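Local atomic coordinates of uncharacterized protein lp_2219 (Lactobacillus plantarum, PDB entry 3HFQ), a protein that is of unknown function but has the seven-bladed beta-propeller fold of the lactonase family and may hydrolyse a sugar lactone. Residues 42-47 with 88-93; 188-193 with 241-246; 285-290 with 303-308. The protein carries 1 engineered substitution. All coordinates share one frame; numbering follows the deposited sequence.

Contact 1: 42-47 with 88-93; sequences PTYLAL and PAYVAV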
loop_
_atom_site.group_PDB
_atom_site.type_symbol
_atom_site.label_atom_id
_atom_site.label_comp_id
_atom_site.label_asym_id
_atom_site.label_seq_id
_atom_site.Cartn_x
_atom_site.Cartn_y
_atom_site.Cartn_z
ATOM N N PRO A 42 -10.379 -2.343 8.892
ATOM C CA PRO A 42 -9.998 -2.820 7.558
ATOM C C PRO A 42 -9.040 -1.792 6.959
ATOM O O PRO A 42 -9.373 -1.111 5.987
ATOM C CB PRO A 42 -11.332 -2.867 6.829
ATOM C CG PRO A 42 -12.028 -1.643 7.386
ATOM C CD PRO A 42 -11.729 -1.743 8.874
ATOM N N THR A 43 -7.846 -1.699 7.544
ATOM C CA THR A 43 -6.841 -0.717 7.131
ATOM C C THR A 43 -6.176 -0.910 5.774
ATOM O O THR A 43 -5.493 -0.006 5.292
ATOM C CB THR A 43 -5.745 -0.573 8.204
ATOM O OG1 THR A 43 -4.975 -1.777 8.271
ATOM C CG2 THR A 43 -6.375 -0.311 9.568
ATOM N N TYR A 44 -6.328 -2.085 5.170
ATOM C CA TYR A 44 -5.782 -2.306 3.837
ATOM C C TYR A 44 -6.678 -3.286 3.096
ATOM O O TYR A 44 -7.253 -4.193 3.701
ATOM C CB TYR A 44 -4.338 -2.815 3.867
ATOM C CG TYR A 44 -3.528 -2.241 2.717
ATOM C CD1 TYR A 44 -3.020 -0.943 2.780
ATOM C CD2 TYR A 44 -3.322 -2.969 1.546
ATOM C CE1 TYR A 44 -2.329 -0.378 1.701
ATOM C CE2 TYR A 44 -2.633 -2.417 0.460
ATOM C CZ TYR A 44 -2.139 -1.124 0.546
ATOM O OH TYR A 44 -1.454 -0.581 -0.519
ATOM N N LEU A 45 -6.790 -3.086 1.786
ATOM C CA LEU A 45 -7.651 -3.897 0.936
ATOM C C LEU A 45 -6.951 -4.438 -0.307
ATOM O O LEU A 45 -6.027 -3.813 -0.828
ATOM C CB LEU A 45 -8.838 -3.048 0.474
ATOM C CG LEU A 45 -9.604 -2.268 1.543
ATOM C CD1 LEU A 45 -10.570 -1.297 0.867
ATOM C CD2 LEU A 45 -10.347 -3.240 2.452
ATOM N N ALA A 46 -7.425 -5.587 -0.788
ATOM C CA ALA A 46 -6.896 -6.224 -1.993
ATOM C C ALA A 46 -8.068 -6.861 -2.742
ATOM O O ALA A 46 -8.982 -7.406 -2.122
ATOM C CB ALA A 46 -5.864 -7.295 -1.632
ATOM N N LEU A 47 -8.035 -6.794 -4.069
ATOM C CA LEU A 47 -9.105 -7.345 -4.896
ATOM C C LEU A 47 -8.608 -8.425 -5.848
ATOM O O LEU A 47 -7.475 -8.372 -6.320
ATOM C CB LEU A 47 -9.760 -6.230 -5.719
ATOM C CG LEU A 47 -10.720 -5.264 -5.022
ATOM C CD1 LEU A 47 -10.908 -4.018 -5.874
ATOM C CD2 LEU A 47 -12.053 -5.966 -4.782
ATOM N N PRO A 88 -3.160 -7.562 10.652
ATOM C CA PRO A 88 -2.041 -7.241 9.758
ATOM C C PRO A 88 -2.083 -5.791 9.264
ATOM O O PRO A 88 -2.965 -5.023 9.658
ATOM C CB PRO A 88 -2.199 -8.260 8.632
ATOM C CG PRO A 88 -3.687 -8.475 8.581
ATOM C CD PRO A 88 -4.057 -8.561 10.044
ATOM N N ALA A 89 -1.138 -5.422 8.399
ATOM C CA ALA A 89 -1.063 -4.054 7.887
ATOM C C ALA A 89 -1.093 -3.940 6.363
ATOM O O ALA A 89 -1.246 -2.846 5.821
ATOM C CB ALA A 89 0.197 -3.376 8.421
ATOM N N TYR A 90 -0.934 -5.066 5.677
ATOM C CA TYR A 90 -0.932 -5.087 4.217
ATOM C C TYR A 90 -1.519 -6.412 3.754
ATOM O O TYR A 90 -1.416 -7.418 4.454
ATOM C CB TYR A 90 0.504 -4.958 3.698
ATOM C CG TYR A 90 0.638 -4.749 2.199
ATOM C CD1 TYR A 90 0.508 -3.478 1.640
ATOM C CD2 TYR A 90 0.907 -5.820 1.343
ATOM C CE1 TYR A 90 0.651 -3.273 0.269
ATOM C CE2 TYR A 90 1.048 -5.628 -0.036
ATOM C CZ TYR A 90 0.919 -4.351 -0.564
ATOM O OH TYR A 90 1.070 -4.143 -1.919
ATOM N N VAL A 91 -2.137 -6.409 2.577
ATOM C CA VAL A 91 -2.717 -7.625 2.009
ATOM C C VAL A 91 -2.665 -7.523 0.486
ATOM O O VAL A 91 -2.896 -6.453 -0.072
ATOM C CB VAL A 91 -4.185 -7.836 2.496
ATOM C CG1 VAL A 91 -5.066 -6.666 2.075
ATOM C CG2 VAL A 91 -4.728 -9.154 1.961
ATOM N N ALA A 92 -2.330 -8.627 -0.179
ATOM C CA ALA A 92 -2.247 -8.648 -1.642
ATOM C C ALA A 92 -2.712 -9.988 -2.206
ATOM O O ALA A 92 -2.707 -11.000 -1.504
ATOM C CB ALA A 92 -0.811 -8.368 -2.088
ATOM N N VAL A 93 -3.098 -9.992 -3.481
ATOM C CA VAL A 93 -3.566 -11.211 -4.138
ATOM C C VAL A 93 -2.617 -11.693 -5.239
ATOM O O VAL A 93 -2.103 -10.894 -6.024
ATOM C CB VAL A 93 -4.973 -11.003 -4.770
ATOM C CG1 VAL A 93 -5.369 -12.229 -5.593
ATOM C CG2 VAL A 93 -6.013 -10.758 -3.674
HETATM O O HOH W 1 -2.717 -0.878 6.954
HETATM O O HOH W 2 -3.948 -2.566 10.644
#
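T43 OG1 is gripped by two waters that link it to the carbonyls of P88 and A89. Water 2 lies 2.7 Å from T43 OG1 and donates to P88 O. Water 1 lies 2.8 Å from T43 OG1 and hydrogen-bonds to A89 O. The hydroxyl itself stays 4.1 Å from P88 O. With chi1 at 68°, OG1 sits between the backbone N and the carbonyl carbon, which places it in the gap facing 88-93.

Strands 45-47 and 90-93 run parallel, with axes 5.7 Å apart at their closest. No direct hydrogen bond joins them. They are the innermost strands of two successive four-stranded blades of the propeller. Side chains fill the space between the strands, and the two waters bridge the loop residues T43, P88 and A89 just before them. A89 and Y90 both face A103 in a classic beta bulge.

The side chains of Y44 and Y90 run alongside each other and point the same way. Their rings meet obliquely, planes 33° apart. Y90 CD1 is over one face of the Y44 ring, toward its rim, and Y44 CE2 comes 3.4 Å from Y90 CE1. Y90 OH is hydrogen-bonded to D147 in the next blade. Further along, A46 CB rests 3.5 Å from V91 O. It also touches V91 CG1 and V93 CG2. V91 CG1 reaches back to Y44 O at 3.7 Å.

Contact 2: 188-193 with 241-246; sequences GPRHLV and GAAAIR. With PO4 (phosphate ion), chain C.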
loop_
_atom_site.group_PDB
_atom_site.type_symbol
_atom_site.label_atom_id
_atom_site.label_comp_id
_atom_site.label_asym_id
_atom_site.label_seq_id
_atom_site.Cartn_x
_atom_site.Cartn_y
_atom_site.Cartn_z
ATOM N N GLY A 188 14.084 2.796 7.622
ATOM C CA GLY A 188 12.691 2.458 7.871
ATOM C C GLY A 188 11.888 2.196 6.610
ATOM O O GLY A 188 10.885 2.872 6.370
ATOM N N PRO A 189 12.288 1.207 5.790
ATOM C CA PRO A 189 11.588 0.871 4.544
ATOM C C PRO A 189 10.148 0.441 4.814
ATOM O O PRO A 189 9.884 -0.281 5.770
ATOM C CB PRO A 189 12.441 -0.253 3.968
ATOM C CG PRO A 189 12.916 -0.963 5.215
ATOM C CD PRO A 189 13.317 0.196 6.105
ATOM N N ARG A 190 9.225 0.868 3.959
ATOM C CA ARG A 190 7.812 0.559 4.170
ATOM C C ARG A 190 7.142 -0.145 2.996
ATOM O O ARG A 190 6.710 -1.295 3.119
ATOM C CB ARG A 190 7.066 1.856 4.498
ATOM C CG ARG A 190 5.635 1.681 5.016
ATOM C CD ARG A 190 5.020 3.053 5.289
ATOM N NE ARG A 190 3.698 2.978 5.906
ATOM C CZ ARG A 190 2.559 2.800 5.242
ATOM N NH1 ARG A 190 2.560 2.675 3.919
ATOM N NH2 ARG A 190 1.411 2.756 5.908
ATOM N N HIS A 191 7.042 0.559 1.870
ATOM C CA HIS A 191 6.426 0.027 0.653
ATOM C C HIS A 191 7.349 0.266 -0.537
ATOM O O HIS A 191 8.244 1.109 -0.480
ATOM C CB HIS A 191 5.101 0.739 0.337
ATOM C CG HIS A 191 3.932 0.276 1.162
ATOM N ND1 HIS A 191 2.629 0.576 0.809
ATOM C CD2 HIS A 191 3.865 -0.434 2.300
ATOM C CE1 HIS A 191 1.812 0.060 1.707
ATOM N NE2 HIS A 191 2.526 -0.559 2.627
ATOM N N LEU A 192 7.114 -0.470 -1.617
ATOM C CA LEU A 192 7.889 -0.309 -2.843
ATOM C C LEU A 192 6.977 -0.541 -4.039
ATOM O O LEU A 192 5.848 -1.014 -3.890
ATOM C CB LEU A 192 9.079 -1.283 -2.883
ATOM C CG LEU A 192 8.907 -2.805 -2.964
ATOM C CD1 LEU A 192 8.385 -3.230 -4.338
ATOM C CD2 LEU A 192 10.265 -3.453 -2.719
ATOM N N VAL A 193 7.466 -0.193 -5.224
ATOM C CA VAL A 193 6.712 -0.379 -6.454
ATOM C C VAL A 193 7.724 -0.612 -7.575
ATOM O O VAL A 193 8.763 0.046 -7.624
ATOM C CB VAL A 193 5.826 0.862 -6.774
ATOM C CG1 VAL A 193 6.698 2.097 -7.013
ATOM C CG2 VAL A 193 4.948 0.575 -7.977
ATOM N N GLY A 241 6.426 11.008 8.132
ATOM C CA GLY A 241 6.569 9.600 7.834
ATOM C C GLY A 241 6.028 9.358 6.440
ATOM O O GLY A 241 4.836 9.528 6.204
ATOM N N ALA A 242 6.895 8.990 5.503
ATOM C CA ALA A 242 6.436 8.716 4.144
ATOM C C ALA A 242 5.542 7.480 4.254
ATOM O O ALA A 242 5.721 6.669 5.162
ATOM C CB ALA A 242 7.624 8.453 3.228
ATOM N N ALA A 243 4.582 7.329 3.347
ATOM C CA ALA A 243 3.674 6.188 3.429
ATOM C C ALA A 243 3.504 5.378 2.149
ATOM O O ALA A 243 4.197 4.381 1.938
ATOM C CB ALA A 243 2.303 6.658 3.932
ATOM N N ALA A 244 2.566 5.799 1.305
ATOM C CA ALA A 244 2.286 5.099 0.058
ATOM C C ALA A 244 3.167 5.575 -1.084
ATOM O O ALA A 244 3.624 6.717 -1.092
ATOM C CB ALA A 244 0.821 5.272 -0.315
ATOM N N ILE A 245 3.401 4.693 -2.048
ATOM C CA ILE A 245 4.221 5.031 -3.205
ATOM C C ILE A 245 3.595 4.396 -4.448
ATOM O O ILE A 245 3.251 3.214 -4.449
ATOM C CB ILE A 245 5.690 4.558 -2.996
ATOM C CG1 ILE A 245 6.565 5.016 -4.165
ATOM C CG2 ILE A 245 5.744 3.051 -2.821
ATOM C CD1 ILE A 245 8.059 4.916 -3.869
ATOM N N ARG A 246 3.425 5.199 -5.496
ATOM C CA ARG A 246 2.803 4.729 -6.736
ATOM C C ARG A 246 3.592 5.157 -7.968
ATOM O O ARG A 246 4.294 6.162 -7.947
ATOM C CB ARG A 246 1.390 5.297 -6.857
ATOM C CG ARG A 246 0.509 5.072 -5.643
ATOM C CD ARG A 246 0.051 3.627 -5.542
ATOM N NE ARG A 246 -0.943 3.479 -4.485
ATOM C CZ ARG A 246 -1.505 2.327 -4.138
ATOM N NH1 ARG A 246 -1.169 1.206 -4.767
ATOM N NH2 ARG A 246 -2.409 2.301 -3.165
HETATM P P PO4 C . 2.953 2.783 9.844
HETATM O O1 PO4 C . 2.650 3.806 11.002
HETATM O O2 PO4 C . 2.698 3.470 8.450
HETATM O O3 PO4 C . 4.455 2.309 9.935
HETATM O O4 PO4 C . 2.002 1.531 9.983
HETATM O O HOH W 3 1.958 1.974 -1.619
HETATM O O HOH W 4 2.929 0.119 -3.478
#
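I245 packs against V193 and H191 in the close, apolar part of this contact. I245 CG1 meets V193 CG1 at 4.1 Å. I245 CG2 lies against the backbone O of H191 (3.9 Å) and also near H191 CB.

Elsewhere the gap is bridged by water and by one weak bond. Strands 189-193 and 241-246 are the inner strands of neighbouring propeller blades and run parallel, 6.5 Å apart at their axes. Water 3 accepts from I245 N and is 2.9 Å from H191 ND1, at the edge of the ring. Water 4 donates to L192 O and I245 O. R190 NH1 makes a weak hydrogen bond to A243 O at 3.1 Å, bent to 129° at the hydrogen. The R190 side chain is extended from CG to NE, and CG is anti to the backbone N (chi1 -168°). This carries the guanidinium across to 241-246, with A243 CB over one face, toward the rim. R190 NH1 also lies 3.4 Å above the centre of the H191 ring. The NE-NH2 edge of the guanidinium holds a phosphate ion: R190 NE donates to PO4 O2 at 2.8 Å and NH2 donates to the same oxygen, which lies in the guanidinium plane. H144 and R259 also bind this ion, and E206 makes a salt bridge with R190 NE.

The phosphate probably came from the crystallisation liquor. Its grip by R190, R259 and H144 implies a site suited to an anion, and E206 would partly offset the positive charge gathered there.

Contact 3: 285-290 with 303-308; sequences GDFPRD and VNQNTD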
loop_
_atom_site.group_PDB
_atom_site.type_symbol
_atom_site.label_atom_id
_atom_site.label_comp_id
_atom_site.label_asym_id
_atom_site.label_seq_id
_atom_site.Cartn_x
_atom_site.Cartn_y
_atom_site.Cartn_z
ATOM N N GLY A 285 -5.517 17.795 4.124
ATOM C CA GLY A 285 -5.948 17.069 5.304
ATOM C C GLY A 285 -4.725 16.637 6.081
ATOM O O GLY A 285 -3.602 16.950 5.685
ATOM N N ASP A 286 -4.928 15.906 7.173
ATOM C CA ASP A 286 -3.811 15.461 7.993
ATOM C C ASP A 286 -3.571 13.955 7.885
ATOM O O ASP A 286 -4.505 13.154 7.960
ATOM C CB ASP A 286 -4.055 15.862 9.457
ATOM C CG ASP A 286 -2.841 15.625 10.351
ATOM O OD1 ASP A 286 -1.710 15.978 9.946
ATOM O OD2 ASP A 286 -3.020 15.104 11.474
ATOM N N PHE A 287 -2.306 13.593 7.697
ATOM C CA PHE A 287 -1.866 12.207 7.593
ATOM C C PHE A 287 -2.380 11.371 6.422
ATOM O O PHE A 287 -3.193 10.460 6.599
ATOM C CB PHE A 287 -2.133 11.473 8.913
ATOM C CG PHE A 287 -0.966 11.503 9.864
ATOM C CD1 PHE A 287 -0.341 12.707 10.177
ATOM C CD2 PHE A 287 -0.480 10.328 10.429
ATOM C CE1 PHE A 287 0.753 12.740 11.041
ATOM C CE2 PHE A 287 0.614 10.351 11.295
ATOM C CZ PHE A 287 1.231 11.561 11.600
ATOM N N PRO A 288 -1.906 11.676 5.203
ATOM C CA PRO A 288 -2.300 10.950 3.990
ATOM C C PRO A 288 -1.574 9.599 3.927
ATOM O O PRO A 288 -0.491 9.486 3.345
ATOM C CB PRO A 288 -1.871 11.895 2.869
ATOM C CG PRO A 288 -0.668 12.596 3.466
ATOM C CD PRO A 288 -1.154 12.898 4.861
ATOM N N ARG A 289 -2.188 8.579 4.519
ATOM C CA ARG A 289 -1.607 7.239 4.568
ATOM C C ARG A 289 -1.682 6.459 3.257
ATOM O O ARG A 289 -0.898 5.536 3.039
ATOM C CB ARG A 289 -2.266 6.443 5.699
ATOM C CG ARG A 289 -1.680 5.058 5.947
ATOM C CD ARG A 289 -2.042 4.583 7.350
ATOM N NE ARG A 289 -1.858 3.144 7.522
ATOM C CZ ARG A 289 -1.448 2.573 8.648
ATOM N NH1 ARG A 289 -1.169 3.320 9.708
ATOM N NH2 ARG A 289 -1.327 1.254 8.721
ATOM N N ASP A 290 -2.619 6.813 2.384
ATOM C CA ASP A 290 -2.719 6.121 1.102
ATOM C C ASP A 290 -3.371 6.998 0.045
ATOM O O ASP A 290 -4.071 7.961 0.358
ATOM C CB ASP A 290 -3.506 4.810 1.249
ATOM C CG ASP A 290 -3.316 3.876 0.057
ATOM O OD1 ASP A 290 -2.262 3.964 -0.608
ATOM O OD2 ASP A 290 -4.209 3.039 -0.205
ATOM N N VAL A 303 -6.540 9.893 0.702
ATOM C CA VAL A 303 -7.375 9.940 1.899
ATOM C C VAL A 303 -6.510 10.363 3.067
ATOM O O VAL A 303 -5.358 9.951 3.172
ATOM C CB VAL A 303 -8.031 8.575 2.238
ATOM C CG1 VAL A 303 -9.082 8.234 1.203
ATOM C CG2 VAL A 303 -6.976 7.477 2.321
ATOM N N ASN A 304 -7.071 11.202 3.935
ATOM C CA ASN A 304 -6.363 11.693 5.108
ATOM C C ASN A 304 -6.945 11.041 6.349
ATOM O O ASN A 304 -8.125 11.203 6.661
ATOM C CB ASN A 304 -6.488 13.213 5.192
ATOM C CG ASN A 304 -5.840 13.909 4.015
ATOM O OD1 ASN A 304 -4.615 13.972 3.916
ATOM N ND2 ASN A 304 -6.661 14.423 3.104
ATOM N N GLN A 305 -6.089 10.313 7.054
ATOM C CA GLN A 305 -6.447 9.569 8.254
ATOM C C GLN A 305 -7.022 10.360 9.428
ATOM O O GLN A 305 -8.072 9.999 9.965
ATOM C CB GLN A 305 -5.216 8.782 8.722
ATOM C CG GLN A 305 -5.422 7.924 9.951
ATOM C CD GLN A 305 -4.162 7.169 10.354
ATOM O OE1 GLN A 305 -4.129 6.507 11.387
ATOM N NE2 GLN A 305 -3.121 7.266 9.535
ATOM N N ASN A 306 -6.349 11.435 9.822
ATOM C CA ASN A 306 -6.786 12.209 10.983
ATOM C C ASN A 306 -7.892 13.244 10.789
ATOM O O ASN A 306 -8.525 13.653 11.764
ATOM C CB ASN A 306 -5.577 12.888 11.643
ATOM C CG ASN A 306 -4.535 11.894 12.121
ATOM O OD1 ASN A 306 -4.847 10.737 12.395
ATOM N ND2 ASN A 306 -3.295 12.349 12.243
ATOM N N THR A 307 -8.136 13.670 9.554
ATOM C CA THR A 307 -9.174 14.665 9.309
ATOM C C THR A 307 -10.416 14.100 8.623
ATOM O O THR A 307 -11.330 14.841 8.263
ATOM C CB THR A 307 -8.616 15.853 8.505
ATOM O OG1 THR A 307 -7.832 15.367 7.409
ATOM C CG2 THR A 307 -7.736 16.730 9.404
ATOM N N ASP A 308 -10.442 12.782 8.448
ATOM C CA ASP A 308 -11.590 12.107 7.853
ATOM C C ASP A 308 -12.028 12.663 6.503
ATOM O O ASP A 308 -13.224 12.786 6.249
ATOM C CB ASP A 308 -12.782 12.181 8.812
ATOM C CG ASP A 308 -12.455 11.655 10.190
ATOM O OD1 ASP A 308 -12.759 12.357 11.178
ATOM O OD2 ASP A 308 -11.900 10.542 10.291
HETATM O O HOH W 5 -4.963 8.016 5.021
HETATM O O HOH W 6 -0.516 6.423 10.077
#
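The backbones of D286 and F287 pair with 305-306 through two bonds: N306 N donates to D286 O and Q305 N donates to F287 O at 2.9 Å. P288 follows as the centre of an inverse gamma turn. Its CA makes a CH contact to V303 O at 3.3 Å.

D286 N donates to T307 OG1 at 3.0 Å, and OG1 also bonds to N309. N306 ND2 donates to D286 OD2 at 2.9 Å. This bond is nearly straight (169°) and meets the carboxylate from above its plane. The same ND2 lies 3.4 Å above one face of the F287 ring, toward the rim, with ring and amide planes 28° apart. G285 CA lies 3.4 Å from N304 CG and 3.3 Å from T307 OG1, close packing at a residue without a side chain.

285-290 leads into strand 290-293, the first strand of the sheet formed by 290-330. R289 meets 303-308 through water 5 (N to V303 O), through water 6 (NH1 to Q305 NE2) and by CD against Q305 NE2. D286 is bonded through its N, its O and both carboxylate oxygens, to T307, N306 and N262, which implies a firmly fixed residue.

The contacts come in series along the chain, in the order 1, 2, 3, and all lie in one seven-bladed propeller. Contacts 1 and 2 each join the innermost strands of two successive blades. Contact 3 lies farther out and holds the loop that follows strand 275-282 against the end of strand 299-304 and the turn after it. The centres of contacts 1 and 2, and of 2 and 3, are about 15 Å apart; those of 1 and 3 are about 18 Å apart. Y90 touches H191 between contacts 1 and 2, and R246 makes a salt bridge to D290 between 2 and 3. Contact 2 touches both others, whereas 1 and 3 do not touch; contacts 1 and 2 lie by the propeller's central axis.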